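Local coordinates for protein IG hypothetical 16092 (Bacillus cereus ATCC 14579, PDB 1YQH) that is of unknown function but may bind thiamine or a related small molecule, at residues 8-12 with 79-84; 48-52 with 90-94. The contacts are given in a common frame with arbitrary orientation. Residue numbers count along the deposited sequence, not the author numbering.

Contact 1 (8-12 with 79-84) pairs the central strand 8-17 with the chain's edge strand 75-84 and is largely buried, since a second subunit extends the sheet beyond 75-84, whereas contact 2 (48-52 with 90-94) fastens helix 92-96 to the same sheet and is only partly buried. Their centres lie about 9 Å apart. Strand 8-17 runs between 48-52 and 75-84, so the contacts meet directly: Met10 O and Leu50 N, 2.7 Å apart, probably form one of the hydrogen bonds that join them. Backbone pairing and apolar side chains dominate contact 1. Contact 2 has no backbone ladder and relies on a carboxylate, a water and one isoleucine. Both also touch the third subunit.

Contact 1 (8-12 with 79-84); sequences VTMSF and SIKIHY
Build two extended antiparallel strands, axes 4.7 Å apart at closest and 167° between directions. Begin at Ser79, whose O lies 3.0 Å from Phe12 CA in a CA-H...O contact. Ile80 forms a non-hydrogen-bonded pair with Phe12, CA atoms 4.3 Å apart, and its CG2 packs 3.7 Å from Met10 CG. Lys81 and Ser11 form a hydrogen-bonded pair, Lys81 N to Ser11 O 2.8 Å and Ser11 N to Lys81 O 2.9 Å. Here the central strand 8-17 of a ferredoxin-like βαββαβ fold pairs with 75-84, the chain's edge strand, whose antiparallel pairing with the second subunit extends the sheet. Ile82 opposes Met10, CA atoms 4.4 Å apart; Met10, a selenomethionine (ttm), bends CE to 3.8 Å from Ile82 CG1. Flexible Met10 and branched Ile80 suit this oily face beneath helix 54-70. His83 N donates to Thr9 O at 2.9 Å. On the opposite face Thr9, Ser11, Lys81 and His83 pack against Ala45 and Met46 of the third subunit, their polar groups satisfied respectively by Val90, Glu47 of the third subunit, Ser79 of the second, and Lys95. Tyr84 presents its ring edge, CD1 lying 3.9 Å from Val8 CG1.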
loop_
_atom_site.group_PDB
_atom_site.type_symbol
_atom_site.label_atom_id
_atom_site.label_comp_id
_atom_site.label_asym_id
_atom_site.label_seq_id
_atom_site.Cartn_x
_atom_site.Cartn_y
_atom_site.Cartn_z
ATOM N N VAL A 8 9.219 -9.610 -12.760
ATOM C CA VAL A 8 8.891 -8.580 -11.778
ATOM C C VAL A 8 8.944 -9.255 -10.405
ATOM O O VAL A 8 8.903 -10.493 -10.283
ATOM C CB VAL A 8 7.491 -7.893 -11.996
ATOM C CG1 VAL A 8 7.394 -7.288 -13.390
ATOM C CG2 VAL A 8 6.329 -8.857 -11.739
ATOM N N THR A 9 9.063 -8.433 -9.376
ATOM C CA THR A 9 8.828 -8.862 -8.015
ATOM C C THR A 9 7.610 -8.051 -7.527
ATOM O O THR A 9 7.443 -6.887 -7.899
ATOM C CB THR A 9 10.102 -8.638 -7.158
ATOM O OG1 THR A 9 11.178 -9.435 -7.706
ATOM C CG2 THR A 9 9.879 -9.049 -5.715
HETATM N N MSE A 10 6.756 -8.684 -6.735
HETATM C CA MSE A 10 5.491 -8.095 -6.319
HETATM C C MSE A 10 5.204 -8.570 -4.896
HETATM O O MSE A 10 5.669 -9.641 -4.497
HETATM C CB MSE A 10 4.403 -8.603 -7.268
HETATM C CG MSE A 10 3.030 -8.019 -7.080
HETATM SE SE MSE A 10 1.811 -8.887 -8.311
HETATM C CE MSE A 10 2.561 -8.270 -10.029
ATOM N N SER A 11 4.487 -7.764 -4.116
ATOM C CA SER A 11 3.855 -8.285 -2.923
ATOM C C SER A 11 2.380 -7.969 -2.953
ATOM O O SER A 11 1.947 -7.036 -3.648
ATOM C CB SER A 11 4.510 -7.745 -1.642
ATOM O OG SER A 11 4.288 -6.357 -1.494
ATOM N N PHE A 12 1.598 -8.755 -2.227
ATOM C CA PHE A 12 0.176 -8.471 -2.144
ATOM C C PHE A 12 -0.395 -8.995 -0.852
ATOM O O PHE A 12 0.180 -9.884 -0.197
ATOM C CB PHE A 12 -0.577 -9.083 -3.354
ATOM C CG PHE A 12 -0.977 -10.532 -3.168
ATOM C CD1 PHE A 12 -2.298 -10.868 -2.842
ATOM C CD2 PHE A 12 -0.042 -11.562 -3.321
ATOM C CE1 PHE A 12 -2.687 -12.196 -2.669
ATOM C CE2 PHE A 12 -0.423 -12.895 -3.154
ATOM C CZ PHE A 12 -1.744 -13.219 -2.826
ATOM N N SER A 79 -4.284 -5.322 -1.647
ATOM C CA SER A 79 -3.174 -4.382 -1.802
ATOM C C SER A 79 -2.094 -5.067 -2.632
ATOM O O SER A 79 -1.843 -6.261 -2.469
ATOM C CB SER A 79 -2.587 -3.991 -0.443
ATOM O OG SER A 79 -3.567 -3.428 0.420
ATOM N N ILE A 80 -1.462 -4.311 -3.516
ATOM C CA ILE A 80 -0.426 -4.843 -4.390
ATOM C C ILE A 80 0.695 -3.820 -4.454
ATOM O O ILE A 80 0.432 -2.612 -4.498
ATOM C CB ILE A 80 -0.954 -5.096 -5.847
ATOM C CG1 ILE A 80 -2.183 -6.015 -5.844
ATOM C CG2 ILE A 80 0.159 -5.687 -6.727
ATOM C CD1 ILE A 80 -2.965 -6.064 -7.160
ATOM N N LYS A 81 1.940 -4.298 -4.426
ATOM C CA LYS A 81 3.072 -3.441 -4.738
ATOM C C LYS A 81 3.921 -4.154 -5.789
ATOM O O LYS A 81 4.233 -5.342 -5.636
ATOM C CB LYS A 81 3.905 -3.164 -3.495
ATOM C CG LYS A 81 4.760 -1.907 -3.611
ATOM C CD LYS A 81 5.371 -1.521 -2.268
ATOM C CE LYS A 81 4.400 -0.746 -1.357
ATOM N NZ LYS A 81 4.160 0.675 -1.781
ATOM N N ILE A 82 4.275 -3.439 -6.848
ATOM C CA ILE A 82 5.024 -4.034 -7.951
ATOM C C ILE A 82 6.339 -3.296 -8.118
ATOM O O ILE A 82 6.349 -2.065 -8.176
ATOM C CB ILE A 82 4.260 -3.970 -9.308
ATOM C CG1 ILE A 82 2.839 -4.528 -9.170
ATOM C CG2 ILE A 82 5.030 -4.712 -10.426
ATOM C CD1 ILE A 82 1.948 -4.276 -10.390
ATOM N N HIS A 83 7.438 -4.056 -8.228
ATOM C CA HIS A 83 8.718 -3.492 -8.653
ATOM C C HIS A 83 8.899 -3.859 -10.115
ATOM O O HIS A 83 9.111 -5.024 -10.464
ATOM C CB HIS A 83 9.892 -4.043 -7.816
ATOM C CG HIS A 83 11.159 -3.262 -7.989
ATOM N ND1 HIS A 83 12.117 -3.168 -7.004
ATOM C CD2 HIS A 83 11.619 -2.534 -9.034
ATOM C CE1 HIS A 83 13.122 -2.426 -7.440
ATOM N NE2 HIS A 83 12.842 -2.023 -8.666
ATOM N N TYR A 84 8.782 -2.845 -10.972
ATOM C CA TYR A 84 8.745 -3.026 -12.411
ATOM C C TYR A 84 10.030 -2.452 -13.009
ATOM O O TYR A 84 10.300 -1.258 -12.886
ATOM C CB TYR A 84 7.503 -2.299 -12.949
ATOM C CG TYR A 84 7.232 -2.481 -14.418
ATOM C CD1 TYR A 84 6.962 -3.748 -14.947
ATOM C CD2 TYR A 84 7.216 -1.382 -15.279
ATOM C CE1 TYR A 84 6.704 -3.916 -16.303
ATOM C CE2 TYR A 84 6.955 -1.545 -16.647
ATOM C CZ TYR A 84 6.697 -2.816 -17.139
ATOM O OH TYR A 84 6.430 -2.992 -18.485
#

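Contact 2 (48-52 with 90-94); sequences TTLEG and VTIDE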
loop_
_atom_site.group_PDB
_atom_site.type_symbol
_atom_site.label_atom_id
_atom_site.label_comp_id
_atom_site.label_asym_id
_atom_site.label_seq_id
_atom_site.Cartn_x
_atom_site.Cartn_y
_atom_site.Cartn_z
ATOM N N THR A 48 2.419 -11.159 0.971
ATOM C CA THR A 48 3.057 -12.321 0.339
ATOM C C THR A 48 3.827 -11.804 -0.860
ATOM O O THR A 48 3.276 -11.033 -1.667
ATOM C CB THR A 48 1.983 -13.346 -0.088
ATOM O OG1 THR A 48 1.446 -13.942 1.095
ATOM C CG2 THR A 48 2.556 -14.459 -1.006
ATOM N N THR A 49 5.093 -12.205 -0.959
ATOM C CA THR A 49 5.965 -11.788 -2.056
ATOM C C THR A 49 5.894 -12.832 -3.166
ATOM O O THR A 49 5.898 -14.027 -2.865
ATOM C CB THR A 49 7.426 -11.674 -1.575
ATOM O OG1 THR A 49 7.479 -10.789 -0.449
ATOM C CG2 THR A 49 8.323 -11.125 -2.704
ATOM N N LEU A 50 5.835 -12.364 -4.417
ATOM C CA LEU A 50 5.857 -13.194 -5.627
ATOM C C LEU A 50 6.964 -12.741 -6.577
ATOM O O LEU A 50 7.310 -11.555 -6.626
ATOM C CB LEU A 50 4.522 -13.085 -6.382
ATOM C CG LEU A 50 3.224 -13.275 -5.596
ATOM C CD1 LEU A 50 1.997 -12.983 -6.457
ATOM C CD2 LEU A 50 3.150 -14.700 -5.019
ATOM N N GLU A 51 7.504 -13.687 -7.349
ATOM C CA GLU A 51 8.471 -13.347 -8.384
ATOM C C GLU A 51 8.067 -14.075 -9.657
ATOM O O GLU A 51 7.713 -15.242 -9.604
ATOM C CB GLU A 51 9.866 -13.795 -7.940
ATOM C CG GLU A 51 10.965 -13.525 -8.947
ATOM C CD GLU A 51 12.298 -14.102 -8.494
ATOM O OE1 GLU A 51 12.943 -13.499 -7.625
ATOM O OE2 GLU A 51 12.702 -15.162 -9.000
ATOM N N GLY A 52 8.115 -13.381 -10.791
ATOM C CA GLY A 52 7.791 -14.012 -12.069
ATOM C C GLY A 52 7.265 -13.027 -13.091
ATOM O O GLY A 52 7.544 -11.829 -13.021
ATOM N N VAL A 90 13.759 -7.688 -12.147
ATOM C CA VAL A 90 14.085 -7.525 -10.729
ATOM C C VAL A 90 13.688 -8.818 -10.013
ATOM O O VAL A 90 12.656 -9.418 -10.328
ATOM C CB VAL A 90 13.387 -6.282 -10.117
ATOM C CG1 VAL A 90 11.893 -6.333 -10.347
ATOM C CG2 VAL A 90 13.739 -6.116 -8.618
ATOM N N THR A 91 14.526 -9.236 -9.068
ATOM C CA THR A 91 14.364 -10.503 -8.366
ATOM C C THR A 91 14.314 -10.305 -6.858
ATOM O O THR A 91 14.764 -9.281 -6.333
ATOM C CB THR A 91 15.522 -11.486 -8.680
ATOM O OG1 THR A 91 16.763 -10.904 -8.264
ATOM C CG2 THR A 91 15.565 -11.815 -10.178
ATOM N N ILE A 92 13.770 -11.302 -6.164
ATOM C CA ILE A 92 13.751 -11.287 -4.714
ATOM C C ILE A 92 15.191 -11.252 -4.182
ATOM O O ILE A 92 15.537 -10.441 -3.318
ATOM C CB ILE A 92 13.007 -12.513 -4.160
ATOM C CG1 ILE A 92 11.509 -12.403 -4.496
ATOM C CG2 ILE A 92 13.243 -12.645 -2.638
ATOM C CD1 ILE A 92 10.658 -13.673 -4.221
ATOM N N ASP A 93 16.023 -12.134 -4.718
ATOM C CA ASP A 93 17.384 -12.286 -4.203
ATOM C C ASP A 93 18.191 -10.994 -4.281
ATOM O O ASP A 93 18.941 -10.683 -3.367
ATOM C CB ASP A 93 18.098 -13.446 -4.894
ATOM C CG ASP A 93 17.548 -14.800 -4.471
ATOM O OD1 ASP A 93 16.823 -14.867 -3.464
ATOM O OD2 ASP A 93 17.855 -15.815 -5.135
ATOM N N GLU A 94 18.015 -10.215 -5.350
ATOM C CA GLU A 94 18.809 -9.001 -5.483
ATOM C C GLU A 94 18.444 -7.985 -4.404
ATOM O O GLU A 94 19.287 -7.196 -3.985
ATOM C CB GLU A 94 18.679 -8.407 -6.884
ATOM C CG GLU A 94 17.621 -7.364 -7.019
ATOM C CD GLU A 94 17.595 -6.787 -8.408
ATOM O OE1 GLU A 94 17.102 -7.479 -9.320
ATOM O OE2 GLU A 94 18.070 -5.647 -8.575
HETATM O O HOH W 1 15.378 -14.245 -6.696
#
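A carboxylate on a β-strand reaches across to the first turn of a helix: Glu51 OE1 accepts a nearly straight hydrogen bond from Ile92 N, 2.8 Å long with an angle of 170° at the hydrogen. The same oxygen takes a 2.7 Å bond from a water, and that water accepts from Asp93 N at 3.0 Å. Thus two backbone NH groups at the start of the helix, with no preceding helical carbonyl to bond, are satisfied by the same carboxylate oxygen, Ile92 N directly and Asp93 N through the water. Glutamate suits the role because its long side chain, extended with chi1 and chi2 both t, spans a gap in which the nearest CA atoms, those of Glu51 and Thr91, stay 6.5 Å apart. The helix also caps itself with a capping box. Thr91, the N-cap residue, receives Glu94 N on its OG1 at 3.2 Å, while Thr91 N returns a bond to Glu94 OE1 at 3.1 Å. In this ferredoxin-like fold the two long helices pack on one face of the sheet, and helix 92-96 lies against the other. There Ile92 turns toward the strand and sets its CD1 3.8 Å from Thr49 CG2, apolar packing to which Thr9 of the same chain and Ala45 of the third subunit add. Asp93 instead directs its carboxylate to Tyr103 and Arg40, the latter a salt bridge.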